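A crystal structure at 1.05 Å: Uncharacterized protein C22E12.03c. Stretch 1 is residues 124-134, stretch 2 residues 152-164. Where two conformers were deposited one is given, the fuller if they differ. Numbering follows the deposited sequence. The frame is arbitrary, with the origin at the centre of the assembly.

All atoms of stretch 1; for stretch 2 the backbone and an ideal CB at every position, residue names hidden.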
# COMPACT_ATOMS: atom_id res chain seq x y z
N GLY A 124 9.46 15.17 -21.80
CA GLY A 124 8.86 15.71 -23.02
C GLY A 124 7.86 14.82 -23.73
O GLY A 124 7.76 14.87 -24.95
N LEU A 125 7.06 14.03 -23.00
CA LEU A 125 6.03 13.19 -23.65
C LEU A 125 4.92 14.03 -24.29
O LEU A 125 4.43 14.96 -23.68
CB LEU A 125 5.37 12.22 -22.68
CG LEU A 125 6.29 11.16 -22.08
CD1 LEU A 125 5.47 10.17 -21.29
CD2 LEU A 125 7.12 10.50 -23.16
N PRO A 126 4.47 13.63 -25.49
CA PRO A 126 3.56 14.48 -26.25
C PRO A 126 2.11 14.02 -26.14
O PRO A 126 1.26 14.50 -26.90
CB PRO A 126 4.05 14.31 -27.67
CG PRO A 126 4.50 12.88 -27.72
CD PRO A 126 5.12 12.64 -26.36
N ASN A 127 1.79 13.22 -25.13
CA ASN A 127 0.39 12.94 -24.85
C ASN A 127 -0.40 14.26 -24.66
O ASN A 127 0.12 15.27 -24.17
CB ASN A 127 0.23 12.00 -23.64
CG ASN A 127 0.99 12.48 -22.42
OD1 ASN A 127 2.21 12.59 -22.45
ND2 ASN A 127 0.25 12.82 -21.36
N LYS A 128 -1.69 14.21 -24.98
CA LYS A 128 -2.51 15.39 -24.85
C LYS A 128 -3.12 15.54 -23.47
O LYS A 128 -3.37 16.65 -23.03
CB LYS A 128 -3.62 15.39 -25.91
CG LYS A 128 -3.10 15.28 -27.34
CD LYS A 128 -2.02 16.32 -27.61
CE LYS A 128 -1.21 15.97 -28.85
NZ LYS A 128 -2.07 15.78 -30.05
N GLN A 129 -3.53 14.42 -22.91
CA GLN A 129 -4.26 14.41 -21.64
C GLN A 129 -3.45 13.69 -20.56
O GLN A 129 -2.58 12.88 -20.87
CB GLN A 129 -5.61 13.71 -21.82
CG GLN A 129 -6.46 14.37 -22.91
CD GLN A 129 -7.88 13.84 -22.96
OE1 GLN A 129 -8.84 14.62 -22.94
NE2 GLN A 129 -8.02 12.54 -23.19
N ILE A 130 -3.76 13.98 -19.30
CA ILE A 130 -3.00 13.42 -18.18
C ILE A 130 -3.84 13.59 -16.94
O ILE A 130 -4.73 14.45 -16.88
CB ILE A 130 -1.61 14.10 -18.05
CG1 ILE A 130 -0.56 13.13 -17.49
CG2 ILE A 130 -1.70 15.45 -17.32
CD1 ILE A 130 0.85 13.67 -17.53
N THR A 131 -3.52 12.81 -15.92
CA THR A 131 -3.92 13.22 -14.58
C THR A 131 -2.73 13.08 -13.65
O THR A 131 -1.68 12.62 -14.05
CB THR A 131 -5.16 12.46 -14.07
OG1 THR A 131 -5.68 13.17 -12.94
CG2 THR A 131 -4.84 11.06 -13.67
N GLY A 132 -2.94 13.49 -12.41
CA GLY A 132 -1.90 13.42 -11.40
C GLY A 132 -2.50 13.98 -10.14
O GLY A 132 -3.73 14.18 -10.00
N HIS A 133 -1.67 14.17 -9.13
CA HIS A 133 -2.21 14.62 -7.86
C HIS A 133 -2.70 16.06 -8.03
O HIS A 133 -2.06 16.83 -8.74
CB HIS A 133 -1.13 14.52 -6.78
CG HIS A 133 -1.67 14.63 -5.38
ND1 HIS A 133 -1.64 15.81 -4.67
CD2 HIS A 133 -2.39 13.76 -4.63
CE1 HIS A 133 -2.32 15.66 -3.55
NE2 HIS A 133 -2.74 14.41 -3.47
N PRO A 134 -3.88 16.38 -7.47
CA PRO A 134 -4.39 17.77 -7.55
C PRO A 134 -3.34 18.81 -7.21
O PRO A 134 -3.34 19.90 -7.78
CB PRO A 134 -5.53 17.78 -6.55
CG PRO A 134 -6.06 16.39 -6.63
CD PRO A 134 -4.85 15.50 -6.78
N UNK A 152 -7.90 7.75 -13.08
CA UNK A 152 -6.91 7.17 -13.97
C UNK A 152 -7.16 7.66 -15.38
O UNK A 152 -8.30 7.84 -15.79
CB UNK A 152 -6.94 5.64 -13.91
N UNK A 153 -6.07 7.86 -16.11
CA UNK A 153 -6.12 8.25 -17.52
C UNK A 153 -5.18 7.31 -18.28
O UNK A 153 -4.09 7.00 -17.84
CB UNK A 153 -5.73 9.72 -17.72
N UNK A 154 -5.66 6.83 -19.42
CA UNK A 154 -4.84 6.08 -20.33
C UNK A 154 -4.81 6.79 -21.69
O UNK A 154 -5.88 7.07 -22.24
CB UNK A 154 -5.36 4.65 -20.46
N UNK A 155 -3.62 7.09 -22.20
CA UNK A 155 -3.47 7.65 -23.53
C UNK A 155 -2.28 6.96 -24.14
O UNK A 155 -1.25 6.85 -23.50
CB UNK A 155 -3.30 9.17 -23.51
N UNK A 156 -2.45 6.42 -25.36
CA UNK A 156 -1.45 5.56 -25.93
C UNK A 156 -1.10 4.45 -24.95
O UNK A 156 -2.01 3.72 -24.54
CB UNK A 156 -0.21 6.36 -26.31
N UNK A 157 0.17 4.29 -24.57
CA UNK A 157 0.56 3.27 -23.59
C UNK A 157 1.04 3.89 -22.28
O UNK A 157 1.78 3.25 -21.54
CB UNK A 157 1.66 2.38 -24.17
N UNK A 158 0.51 5.08 -21.98
CA UNK A 158 0.82 5.82 -20.75
C UNK A 158 -0.42 5.82 -19.85
O UNK A 158 -1.47 6.37 -20.24
CB UNK A 158 1.27 7.25 -21.06
N UNK A 159 -0.27 5.25 -18.67
CA UNK A 159 -1.28 5.28 -17.64
C UNK A 159 -0.82 6.29 -16.59
O UNK A 159 0.29 6.18 -16.05
CB UNK A 159 -1.51 3.89 -17.04
N UNK A 160 -1.70 7.24 -16.26
CA UNK A 160 -1.45 8.17 -15.16
C UNK A 160 -2.60 8.15 -14.16
O UNK A 160 -3.71 7.72 -14.49
CB UNK A 160 -1.24 9.59 -15.69
N UNK A 161 -2.30 8.49 -12.91
CA UNK A 161 -3.27 8.38 -11.84
C UNK A 161 -2.98 9.36 -10.72
O UNK A 161 -1.93 9.97 -10.68
CB UNK A 161 -3.30 6.95 -11.29
N UNK A 162 -3.97 9.61 -9.87
CA UNK A 162 -3.96 10.79 -9.02
C UNK A 162 -3.21 10.67 -7.69
O UNK A 162 -2.53 11.62 -7.28
CB UNK A 162 -5.41 11.18 -8.72
N UNK A 163 -3.38 9.60 -6.93
CA UNK A 163 -2.90 9.65 -5.56
C UNK A 163 -2.98 8.34 -4.84
O UNK A 163 -3.31 7.32 -5.42
CB UNK A 163 -3.69 10.70 -4.77
N UNK A 164 -2.68 8.36 -3.54
CA UNK A 164 -2.71 7.09 -2.81
C UNK A 164 -4.03 6.40 -2.91
O UNK A 164 -4.08 5.20 -3.03
CB UNK A 164 -2.37 7.31 -1.33

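Stretch 2 is a hairpin laid against the extended chain of stretch 1. Position 152 points its CA-to-CB bond away from stretch 1, with none of its atoms within 5.5 Å of the ideal CB. Many side chains would suit; it is Val-152.

At position 153 the bond points toward stretch 1, and the ideal CB lies 4.2 Å from Thr-131 N. A small or medium apolar residue would fit, and a beta-branched one suits the strand. It is Val-153, whose CG2 packs 3.7 Å from Thr-131 CB. Position 154 points away; it is Leu-154.

Position 155 points toward Asn-127, with its ideal CB 4.5 Å from Asn-127 CB. Beyond lie two backbone donors, Lys-128 N and Gln-129 N. A side chain carrying acceptors would suit: Asp, Asn, Glu or Gln, the longer ones reaching better. It is Glu-155, with chi1 and chi2 both t. The extended chain brings one carboxylate oxygen to each donor: Lys-128 N to Glu-155 OE2 is a 2.8 Å hydrogen bond at 174°, and Gln-129 N to Glu-155 OE1 is another of 2.8 Å at 160°.

Positions 156 and 157 form the corner of a type II' turn. The phi of 52° and psi of -124° at 156 favour glycine, with Asn or Asp as alternatives; the residue is nevertheless Glu-156. Position 157 is out of reach, and polar turn formers would suit; it is Asn-157, bonded elsewhere in the structure.

Position 158 points toward stretch 1, its ideal CB 5.1 Å from Leu-125 CD1. A medium or large aliphatic side chain would bridge this gap. It is Leu-158, whose CD2 lies 4.0 Å from Leu-125 CD1 and 3.6 Å from Asn-127 CG. Position 159 is out of reach; it is Ile-159.

Position 160 points toward stretch 1, its ideal CB only 3.5 Å from Thr-131 O. Thr-131 N is a donor nearby, so Ser or Thr would suit; Ala or Val would offer it no acceptor. It is Thr-160, with chi1 p; Thr-131 N gives its OG1 a 3.0 Å hydrogen bond.

Position 161 points away, leaving a wide choice; it is Ser-161. At 162 the bond runs sideways, its ideal CB 3.7 Å from Gly-132 O. A flexible side chain, polar or apolar, could follow stretch 1. It is Gln-162, whose CG lies 3.4 Å from Thr-131 OG1.

At 163 an ideal CB would sit tightly, 3.3 Å from His-133 CD2. Glycine suits best, and it is Gly-163. Position 164 runs sideways, its phi of -57° compatible with proline; it is Pro-164.

Stretch 2 (152-164) VVLEENLITSQGP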
# COMPACT_ATOMS: atom_id res chain seq x y z
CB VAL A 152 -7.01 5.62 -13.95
CG1 VAL A 152 -5.99 5.00 -14.90
CG2 VAL A 152 -6.81 5.08 -12.55
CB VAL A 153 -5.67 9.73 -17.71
CG1 VAL A 153 -5.59 10.09 -19.17
CG2 VAL A 153 -6.61 10.66 -16.97
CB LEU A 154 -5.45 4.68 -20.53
CG LEU A 154 -4.84 3.77 -21.60
CD1 LEU A 154 -3.38 3.43 -21.40
CD2 LEU A 154 -5.64 2.50 -21.75
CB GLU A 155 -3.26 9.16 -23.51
CG GLU A 155 -3.10 9.74 -24.90
CD GLU A 155 -3.06 11.25 -24.92
OE1 GLU A 155 -3.57 11.87 -23.97
OE2 GLU A 155 -2.63 11.81 -25.95
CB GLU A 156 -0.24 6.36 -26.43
CG GLU A 156 -0.61 7.27 -27.58
CD GLU A 156 -0.88 6.52 -28.90
OE1 GLU A 156 -0.63 5.32 -29.01
OE2 GLU A 156 -1.44 7.11 -29.83
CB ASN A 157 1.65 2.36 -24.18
CG ASN A 157 2.92 3.10 -24.53
OD1 ASN A 157 2.94 4.33 -24.69
ND2 ASN A 157 4.00 2.34 -24.62
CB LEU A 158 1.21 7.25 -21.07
CG LEU A 158 1.45 8.16 -19.85
CD1 LEU A 158 2.61 7.66 -18.99
CD2 LEU A 158 1.63 9.60 -20.28
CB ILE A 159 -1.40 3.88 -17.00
CG1 ILE A 159 -1.93 2.83 -18.00
CG2 ILE A 159 -2.31 3.94 -15.76
CD1 ILE A 159 -0.96 2.31 -19.05
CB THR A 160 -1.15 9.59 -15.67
OG1 THR A 160 -2.25 10.11 -16.41
CG2 THR A 160 0.12 9.65 -16.46
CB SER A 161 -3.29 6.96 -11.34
OG SER A 161 -4.31 6.64 -10.45
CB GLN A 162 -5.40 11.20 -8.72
CG GLN A 162 -6.14 11.66 -9.98
CD GLN A 162 -7.48 12.27 -9.69
OE1 GLN A 162 -8.34 11.65 -9.07
NE2 GLN A 162 -7.68 13.51 -10.15
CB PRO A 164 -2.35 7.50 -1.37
CG PRO A 164 -1.86 8.86 -1.45
CD PRO A 164 -2.21 9.49 -2.73
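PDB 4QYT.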